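Long-range contact in peptidase M14, carboxypeptidase A (Thermoplasmatales archaeon SCGC AB-540-F20, PDB 4XED), which is probably a zinc carboxypeptidase of the M14 family, represented here by its calcium-binding PKD domain, a beta sandwich likely to serve in binding rather than catalysis: residues Y40-G45 with V76-K81. Numbering follows the deposited sequence.
Sequences YYIEWG and VRAKAK. With EDO (1,2-ethanediol), chain C.
Glu43 OE1 is gripped by two nitrogens of Arg77, NE at 2.8 Å and NH2 at 3.2 Å. The pair lies across the two central antiparallel strands, 38-43 and 72-82, of the four-stranded sheet of the PKD domain, an immunoglobulin-like beta sandwich. Both nitrogens reach OE1 from the same face of the carboxylate, whose plane is turned 31° from the guanidinium. Glu43 OE2 adds only a weak bond to NH2. The chain of Arg77 bends at chi3 (-60°), which swings NE round to Glu43 OE1. Trp90 adds a cation-pi contact to Arg77. A leucine at Arg77 would probably leave the Glu43 carboxylate without its charge partner and freer to turn.

Beneath these side chains Glu43 and Arg77 form a hydrogen-bonded pair. So do Tyr41 and Lys79, with Tyr41 N to Lys79 O at 2.9 Å and nearly straight (170°).

On the face of Tyr40, Ile42, Ala78 and Ala80, the small methyls meet larger groups. Ala80 CB touches Tyr40 CD1, and Ala78 CB touches Ile42 CG1. Phe64 and Val62 of the other sheet pack on this buried layer. Ile42 CG2 sits over the centre of one face of the Trp44 ring, 4.0 Å above its plane.

On the Glu43 face, Lys79 runs alongside Tyr41, its CE 3.9 Å from Tyr41 CB. Lys79 NZ is salt-bridged to Glu87. It also donates to O1 of an ethanediol, probably from the crystallisation liquor, whose C1 lies 3.7 Å from Tyr41 CZ.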
# COMPACT_ATOMS: atom_id res chain seq x y z
N TYR A 40 -5.57 5.21 2.09
CA TYR A 40 -4.79 4.40 1.17
C TYR A 40 -5.67 3.39 0.43
O TYR A 40 -6.60 2.83 1.01
CB TYR A 40 -3.71 3.62 1.93
CG TYR A 40 -2.63 4.46 2.56
CD1 TYR A 40 -1.49 4.83 1.85
CD2 TYR A 40 -2.75 4.89 3.87
CE1 TYR A 40 -0.48 5.59 2.42
CE2 TYR A 40 -1.75 5.68 4.47
CZ TYR A 40 -0.62 6.01 3.73
OH TYR A 40 0.41 6.79 4.23
N TYR A 41 -5.33 3.15 -0.83
CA TYR A 41 -5.94 2.10 -1.64
C TYR A 41 -4.80 1.15 -1.96
O TYR A 41 -3.82 1.54 -2.59
CB TYR A 41 -6.59 2.66 -2.91
CG TYR A 41 -7.38 1.64 -3.68
CD1 TYR A 41 -6.74 0.63 -4.40
CD2 TYR A 41 -8.77 1.70 -3.72
CE1 TYR A 41 -7.44 -0.28 -5.10
CE2 TYR A 41 -9.50 0.76 -4.45
CZ TYR A 41 -8.82 -0.24 -5.14
OH TYR A 41 -9.48 -1.19 -5.89
N ILE A 42 -4.88 -0.07 -1.44
CA ILE A 42 -3.85 -1.09 -1.59
C ILE A 42 -4.40 -2.24 -2.44
O ILE A 42 -5.50 -2.76 -2.17
CB ILE A 42 -3.41 -1.62 -0.22
CG1 ILE A 42 -2.83 -0.47 0.62
CG2 ILE A 42 -2.46 -2.80 -0.35
CD1 ILE A 42 -2.66 -0.82 2.07
N GLU A 43 -3.61 -2.67 -3.42
CA GLU A 43 -3.82 -3.91 -4.18
C GLU A 43 -2.77 -4.91 -3.73
O GLU A 43 -1.58 -4.60 -3.74
CB GLU A 43 -3.64 -3.67 -5.67
CG GLU A 43 -4.65 -2.77 -6.30
CD GLU A 43 -4.35 -2.49 -7.75
OE1 GLU A 43 -3.22 -2.77 -8.23
OE2 GLU A 43 -5.26 -1.99 -8.44
N TRP A 44 -3.18 -6.09 -3.31
CA TRP A 44 -2.22 -7.12 -2.93
C TRP A 44 -1.71 -7.94 -4.14
O TRP A 44 -0.85 -8.81 -4.00
CB TRP A 44 -2.82 -8.07 -1.89
CG TRP A 44 -3.09 -7.39 -0.57
CD1 TRP A 44 -4.30 -7.11 -0.02
CD2 TRP A 44 -2.12 -6.90 0.36
NE1 TRP A 44 -4.15 -6.48 1.19
CE2 TRP A 44 -2.82 -6.33 1.45
CE3 TRP A 44 -0.71 -6.88 0.38
CZ2 TRP A 44 -2.16 -5.80 2.56
CZ3 TRP A 44 -0.05 -6.33 1.47
CH2 TRP A 44 -0.78 -5.79 2.54
N GLY A 45 -2.25 -7.67 -5.32
CA GLY A 45 -1.81 -8.29 -6.56
C GLY A 45 -2.50 -9.59 -6.91
O GLY A 45 -2.24 -10.17 -7.97
N VAL A 76 2.23 -5.76 -5.47
CA VAL A 76 1.55 -5.02 -4.43
C VAL A 76 1.63 -3.53 -4.81
O VAL A 76 2.72 -3.04 -5.15
CB VAL A 76 2.21 -5.25 -3.07
CG1 VAL A 76 1.58 -4.41 -2.00
CG2 VAL A 76 2.16 -6.73 -2.72
N ARG A 77 0.51 -2.83 -4.79
CA ARG A 77 0.51 -1.41 -5.15
C ARG A 77 -0.27 -0.63 -4.11
O ARG A 77 -1.25 -1.14 -3.52
CB ARG A 77 -0.10 -1.18 -6.54
CG ARG A 77 0.54 -2.01 -7.63
CD ARG A 77 0.28 -1.37 -8.99
NE ARG A 77 -1.14 -1.28 -9.30
CZ ARG A 77 -1.64 -0.60 -10.32
NH1 ARG A 77 -0.84 0.05 -11.16
NH2 ARG A 77 -2.93 -0.59 -10.51
N ALA A 78 0.15 0.62 -3.89
CA ALA A 78 -0.57 1.50 -3.00
C ALA A 78 -0.61 2.90 -3.55
O ALA A 78 0.39 3.43 -4.02
CB ALA A 78 0.06 1.49 -1.62
N LYS A 79 -1.78 3.51 -3.48
CA LYS A 79 -1.97 4.95 -3.77
C LYS A 79 -2.68 5.59 -2.58
O LYS A 79 -3.20 4.87 -1.71
CB LYS A 79 -2.71 5.18 -5.09
CG LYS A 79 -4.12 4.66 -5.10
CD LYS A 79 -4.84 4.96 -6.42
CE LYS A 79 -6.18 4.18 -6.49
NZ LYS A 79 -7.00 4.62 -7.68
N ALA A 80 -2.67 6.92 -2.52
CA ALA A 80 -3.27 7.60 -1.40
C ALA A 80 -4.10 8.77 -1.94
O ALA A 80 -3.82 9.33 -3.01
CB ALA A 80 -2.21 8.12 -0.46
N LYS A 81 -5.11 9.20 -1.19
CA LYS A 81 -5.84 10.40 -1.55
C LYS A 81 -6.08 11.19 -0.29
O LYS A 81 -6.23 10.66 0.81
CB LYS A 81 -7.15 10.09 -2.25
CG LYS A 81 -8.25 9.58 -1.36
CD LYS A 81 -9.50 9.24 -2.18
CE LYS A 81 -10.53 8.61 -1.30
NZ LYS A 81 -11.79 8.33 -2.04
C1 EDO C . -9.56 2.03 -7.94
O1 EDO C . -9.46 3.35 -7.42
C2 EDO C . -8.18 1.61 -8.41
O2 EDO C . -8.32 0.59 -9.41